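Local coordinates for tetratricopeptide TPR_2 repeat protein (Thermobaculum terrenum, PDB 5DJS), which is a two-part protein, joining N-terminal tetratricopeptide repeats to a GT-B-fold domain of glycosyltransferase family 41 in which uridine-5'-diphosphate is bound, at residues D5-H17 against A31-A45. The protein carries 1 engineered substitution. Sequence-based numbering, arbitrary orientation.
Sequences DAATIKALLSHAH and ACWRVLQIAPDNSEA
Val35 lies in the well-packed interior of the contact, touching Ile9, Leu12 and Leu13 of helix 5-17. Val35 CG2 lies 3.7 Å from Leu12 CB and also touches Leu13 CD1. The other branch, Val35 CG1, swings anti to the backbone N (chi1 173°) and faces Ile9 CG2 at 4.1 Å. Further along helix 5-17, two small side chains meet directly, Ala16 CB and Ala31 CB lying 4.0 Å apart. Leu12 is a knob among Ala31, Arg34, Val35 and Ile38, and Ile38 is in turn a knob among Asp5, Thr8, Ile9 and Leu12. Segments 5-17 and 31-38 run antiparallel, with axes 8.9 Å apart at closest approach and 157° between their directions, as in the paired helices from which tetratricopeptide repeats are built. A type I turn from Ala39 to Asn42 then leads into helix 43-56, with Asn42 at its N-cap, so that helix 5-17 also reaches the start of this third helix. There Leu13 CD1 packs on Ala45 CB at 4.1 Å, while its CD2 lies against the Glu44 carboxylate. Beyond CG the Glu44 chain is extended, and Glu44 OE2 accepts a hydrogen bond from His17 NE2 at 3.1 Å. The donor approaches the anti lone pair, with an N-H...O angle of 151°; ring and carboxylate are nearly coplanar. Cys32 points away from helix 5-17, though its SG still touches Ala16 CB, and its side chain also packs on Leu48 and Leu49 of helix 43-56. Packing thins toward solvent: exposed Arg34 gives Leu12 CD1 just its CB, at 4.1 Å, before the rest of the chain leads away, and the exposed His15 ring meets Ala31 CB with its edge, ND1 being 3.9 Å away.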
loop_
_atom_site.group_PDB
_atom_site.type_symbol
_atom_site.label_atom_id
_atom_site.label_comp_id
_atom_site.label_asym_id
_atom_site.label_seq_id
_atom_site.Cartn_x
_atom_site.Cartn_y
_atom_site.Cartn_z
ATOM N N ASP A 5 -42.656 0.726 -7.430
ATOM C CA ASP A 5 -41.422 0.738 -6.607
ATOM C C ASP A 5 -40.273 -0.121 -7.137
ATOM O O ASP A 5 -39.179 0.390 -7.373
ATOM C CB ASP A 5 -41.733 0.275 -5.167
ATOM C CG ASP A 5 -42.396 1.350 -4.314
ATOM O OD1 ASP A 5 -42.692 2.455 -4.819
ATOM O OD2 ASP A 5 -42.619 1.075 -3.118
ATOM N N ALA A 6 -40.543 -1.418 -7.315
ATOM C CA ALA A 6 -39.551 -2.405 -7.776
ATOM C C ALA A 6 -38.758 -1.962 -9.008
ATOM O O ALA A 6 -37.558 -2.217 -9.090
ATOM C CB ALA A 6 -40.230 -3.742 -8.054
ATOM N N ALA A 7 -39.436 -1.309 -9.952
ATOM C CA ALA A 7 -38.799 -0.740 -11.150
ATOM C C ALA A 7 -37.933 0.477 -10.809
ATOM O O ALA A 7 -36.806 0.593 -11.305
ATOM C CB ALA A 7 -39.853 -0.368 -12.187
ATOM N N THR A 8 -38.467 1.374 -9.975
ATOM C CA THR A 8 -37.737 2.569 -9.510
ATOM C C THR A 8 -36.456 2.190 -8.761
ATOM O O THR A 8 -35.399 2.778 -8.999
ATOM C CB THR A 8 -38.619 3.458 -8.598
ATOM O OG1 THR A 8 -39.930 3.571 -9.161
ATOM C CG2 THR A 8 -38.025 4.862 -8.436
ATOM N N ILE A 9 -36.564 1.211 -7.862
ATOM C CA ILE A 9 -35.410 0.653 -7.143
ATOM C C ILE A 9 -34.352 0.111 -8.114
ATOM O O ILE A 9 -33.173 0.445 -7.982
ATOM C CB ILE A 9 -35.847 -0.438 -6.122
ATOM C CG1 ILE A 9 -36.523 0.230 -4.913
ATOM C CG2 ILE A 9 -34.669 -1.286 -5.640
ATOM C CD1 ILE A 9 -37.366 -0.700 -4.061
ATOM N N LYS A 10 -34.780 -0.698 -9.087
ATOM C CA LYS A 10 -33.861 -1.334 -10.049
ATOM C C LYS A 10 -33.070 -0.333 -10.899
ATOM O O LYS A 10 -31.867 -0.513 -11.115
ATOM C CB LYS A 10 -34.620 -2.290 -10.968
ATOM C CG LYS A 10 -33.741 -3.359 -11.585
ATOM C CD LYS A 10 -34.508 -4.181 -12.603
ATOM C CE LYS A 10 -33.693 -5.382 -13.055
ATOM N NZ LYS A 10 -33.906 -5.646 -14.500
ATOM N N ALA A 11 -33.753 0.711 -11.368
ATOM C CA ALA A 11 -33.114 1.810 -12.116
ATOM C C ALA A 11 -32.139 2.641 -11.254
ATOM O O ALA A 11 -31.076 3.055 -11.725
ATOM C CB ALA A 11 -34.175 2.718 -12.734
ATOM N N LEU A 12 -32.521 2.895 -10.003
ATOM C CA LEU A 12 -31.630 3.538 -9.033
ATOM C C LEU A 12 -30.428 2.656 -8.702
ATOM O O LEU A 12 -29.315 3.160 -8.548
ATOM C CB LEU A 12 -32.387 3.892 -7.750
ATOM C CG LEU A 12 -33.389 5.042 -7.877
ATOM C CD1 LEU A 12 -34.414 4.993 -6.752
ATOM C CD2 LEU A 12 -32.675 6.388 -7.895
ATOM N N LEU A 13 -30.654 1.346 -8.616
ATOM C CA LEU A 13 -29.613 0.401 -8.197
ATOM C C LEU A 13 -28.547 0.165 -9.281
ATOM O O LEU A 13 -27.361 0.042 -8.966
ATOM C CB LEU A 13 -30.234 -0.921 -7.724
ATOM C CG LEU A 13 -29.726 -1.582 -6.432
ATOM C CD1 LEU A 13 -29.432 -0.605 -5.295
ATOM C CD2 LEU A 13 -30.745 -2.622 -5.961
ATOM N N SER A 14 -28.960 0.120 -10.546
ATOM C CA SER A 14 -28.007 0.045 -11.663
ATOM C C SER A 14 -27.312 1.386 -11.907
ATOM O O SER A 14 -26.121 1.408 -12.215
ATOM C CB SER A 14 -28.688 -0.434 -12.942
ATOM O OG SER A 14 -29.894 0.267 -13.155
ATOM N N HIS A 15 -28.052 2.491 -11.778
ATOM C CA HIS A 15 -27.461 3.842 -11.835
ATOM C C HIS A 15 -26.381 4.021 -10.760
ATOM O O HIS A 15 -25.327 4.606 -11.021
ATOM C CB HIS A 15 -28.550 4.925 -11.698
ATOM C CG HIS A 15 -28.020 6.330 -11.610
ATOM N ND1 HIS A 15 -28.110 7.088 -10.462
ATOM C CD2 HIS A 15 -27.399 7.111 -12.528
ATOM C CE1 HIS A 15 -27.566 8.274 -10.674
ATOM N NE2 HIS A 15 -27.127 8.313 -11.918
ATOM N N ALA A 16 -26.652 3.503 -9.563
ATOM C CA ALA A 16 -25.716 3.583 -8.447
ATOM C C ALA A 16 -24.447 2.782 -8.714
ATOM O O ALA A 16 -23.352 3.246 -8.407
ATOM C CB ALA A 16 -26.380 3.103 -7.166
ATOM N N HIS A 17 -24.604 1.586 -9.277
ATOM C CA HIS A 17 -23.461 0.743 -9.649
ATOM C C HIS A 17 -22.602 1.329 -10.787
ATOM O O HIS A 17 -21.382 1.163 -10.784
ATOM C CB HIS A 17 -23.919 -0.676 -10.024
ATOM C CG HIS A 17 -24.238 -1.541 -8.844
ATOM N ND1 HIS A 17 -23.331 -1.793 -7.837
ATOM C CD2 HIS A 17 -25.354 -2.236 -8.524
ATOM C CE1 HIS A 17 -23.879 -2.593 -6.941
ATOM N NE2 HIS A 17 -25.108 -2.875 -7.334
ATOM N N ALA A 31 -28.059 8.068 -4.674
ATOM C CA ALA A 31 -28.936 7.061 -5.280
ATOM C C ALA A 31 -29.225 5.897 -4.326
ATOM O O ALA A 31 -30.354 5.410 -4.267
ATOM C CB ALA A 31 -28.324 6.540 -6.574
ATOM N N CYS A 32 -28.205 5.447 -3.594
ATOM C CA CYS A 32 -28.381 4.424 -2.545
ATOM C C CYS A 32 -29.327 4.873 -1.425
ATOM O O CYS A 32 -30.098 4.069 -0.918
ATOM C CB CYS A 32 -27.049 4.021 -1.915
ATOM S SG CYS A 32 -26.032 2.901 -2.883
ATOM N N TRP A 33 -29.249 6.141 -1.029
ATOM C CA TRP A 33 -30.181 6.687 -0.032
ATOM C C TRP A 33 -31.610 6.684 -0.560
ATOM O O TRP A 33 -32.530 6.335 0.182
ATOM C CB TRP A 33 -29.777 8.102 0.447
ATOM C CG TRP A 33 -28.589 8.097 1.393
ATOM C CD1 TRP A 33 -27.385 8.702 1.192
ATOM C CD2 TRP A 33 -28.494 7.430 2.666
ATOM N NE1 TRP A 33 -26.544 8.465 2.263
ATOM C CE2 TRP A 33 -27.199 7.689 3.179
ATOM C CE3 TRP A 33 -29.378 6.646 3.425
ATOM C CZ2 TRP A 33 -26.765 7.192 4.412
ATOM C CZ3 TRP A 33 -28.944 6.148 4.651
ATOM C CH2 TRP A 33 -27.646 6.427 5.133
ATOM N N ARG A 34 -31.786 7.045 -1.837
ATOM C CA ARG A 34 -33.117 7.030 -2.482
ATOM C C ARG A 34 -33.769 5.645 -2.473
ATOM O O ARG A 34 -34.988 5.543 -2.370
ATOM C CB ARG A 34 -33.064 7.589 -3.921
ATOM C CG ARG A 34 -33.058 9.111 -3.998
ATOM C CD ARG A 34 -33.508 9.641 -5.355
ATOM N NE ARG A 34 -33.483 11.109 -5.369
ATOM C CZ ARG A 34 -32.420 11.877 -5.647
ATOM N NH1 ARG A 34 -31.234 11.355 -5.976
ATOM N NH2 ARG A 34 -32.546 13.203 -5.602
ATOM N N VAL A 35 -32.958 4.594 -2.567
ATOM C CA VAL A 35 -33.442 3.217 -2.451
ATOM C C VAL A 35 -33.887 2.906 -1.018
ATOM O O VAL A 35 -34.917 2.258 -0.813
ATOM C CB VAL A 35 -32.361 2.201 -2.893
ATOM C CG1 VAL A 35 -32.793 0.761 -2.608
ATOM C CG2 VAL A 35 -32.054 2.364 -4.375
ATOM N N LEU A 36 -33.106 3.345 -0.032
ATOM C CA LEU A 36 -33.428 3.100 1.380
ATOM C C LEU A 36 -34.613 3.923 1.903
ATOM O O LEU A 36 -35.239 3.514 2.880
ATOM C CB LEU A 36 -32.199 3.324 2.267
ATOM C CG LEU A 36 -30.998 2.414 1.976
ATOM C CD1 LEU A 36 -29.793 2.860 2.778
ATOM C CD2 LEU A 36 -31.287 0.941 2.231
ATOM N N GLN A 37 -34.909 5.067 1.276
ATOM C CA GLN A 37 -36.134 5.826 1.584
ATOM C C GLN A 37 -37.385 5.033 1.211
ATOM O O GLN A 37 -38.388 5.086 1.922
ATOM C CB GLN A 37 -36.169 7.170 0.852
ATOM C CG GLN A 37 -35.130 8.177 1.319
ATOM C CD GLN A 37 -35.036 9.392 0.401
ATOM O OE1 GLN A 37 -36.025 9.785 -0.232
ATOM N NE2 GLN A 37 -33.849 9.994 0.322
ATOM N N ILE A 38 -37.316 4.322 0.084
ATOM C CA ILE A 38 -38.430 3.521 -0.420
ATOM C C ILE A 38 -38.459 2.172 0.292
ATOM O O ILE A 38 -39.519 1.720 0.725
ATOM C CB ILE A 38 -38.320 3.284 -1.949
ATOM C CG1 ILE A 38 -38.334 4.618 -2.716
ATOM C CG2 ILE A 38 -39.461 2.395 -2.445
ATOM C CD1 ILE A 38 -37.801 4.532 -4.134
ATOM N N ALA A 39 -37.297 1.525 0.382
ATOM C CA ALA A 39 -37.181 0.177 0.948
ATOM C C ALA A 39 -35.943 0.072 1.853
ATOM O O ALA A 39 -34.854 -0.271 1.374
ATOM C CB ALA A 39 -37.111 -0.847 -0.176
ATOM N N PRO A 40 -36.102 0.362 3.166
ATOM C CA PRO A 40 -34.938 0.446 4.071
ATOM C C PRO A 40 -34.270 -0.895 4.436
ATOM O O PRO A 40 -33.192 -0.884 5.025
ATOM C CB PRO A 40 -35.507 1.140 5.322
ATOM C CG PRO A 40 -36.955 0.806 5.320
ATOM C CD PRO A 40 -37.373 0.558 3.890
ATOM N N ASP A 41 -34.904 -2.020 4.093
ATOM C CA ASP A 41 -34.296 -3.350 4.234
ATOM C C ASP A 41 -33.603 -3.839 2.947
ATOM O O ASP A 41 -33.271 -5.021 2.842
ATOM C CB ASP A 41 -35.355 -4.374 4.697
ATOM C CG ASP A 41 -35.691 -4.261 6.192
ATOM O OD1 ASP A 41 -34.989 -3.546 6.950
ATOM O OD2 ASP A 41 -36.677 -4.908 6.614
ATOM N N ASN A 42 -33.348 -2.941 1.992
ATOM C CA ASN A 42 -32.654 -3.311 0.764
ATOM C C ASN A 42 -31.148 -3.552 1.007
ATOM O O ASN A 42 -30.340 -2.613 1.015
ATOM C CB ASN A 42 -32.880 -2.246 -0.312
ATOM C CG ASN A 42 -32.730 -2.796 -1.714
ATOM O OD1 ASN A 42 -33.723 -3.039 -2.395
ATOM N ND2 ASN A 42 -31.503 -3.001 -2.150
ATOM N N SER A 43 -30.785 -4.821 1.189
ATOM C CA SER A 43 -29.417 -5.203 1.541
ATOM C C SER A 43 -28.373 -4.859 0.474
ATOM O O SER A 43 -27.206 -4.663 0.799
ATOM C CB SER A 43 -29.332 -6.695 1.877
ATOM O OG SER A 43 -29.377 -7.499 0.722
ATOM N N GLU A 44 -28.784 -4.787 -0.786
ATOM C CA GLU A 44 -27.866 -4.417 -1.869
ATOM C C GLU A 44 -27.386 -2.955 -1.759
ATOM O O GLU A 44 -26.251 -2.633 -2.129
ATOM C CB GLU A 44 -28.536 -4.651 -3.230
ATOM C CG GLU A 44 -27.564 -4.771 -4.398
ATOM C CD GLU A 44 -28.257 -4.964 -5.737
ATOM O OE1 GLU A 44 -29.399 -5.488 -5.769
ATOM O OE2 GLU A 44 -27.646 -4.594 -6.762
ATOM N N ALA A 45 -28.249 -2.098 -1.226
ATOM C CA ALA A 45 -28.026 -0.663 -1.172
ATOM C C ALA A 45 -27.309 -0.301 0.128
ATOM O O ALA A 45 -26.437 0.572 0.142
ATOM C CB ALA A 45 -29.355 0.069 -1.269
#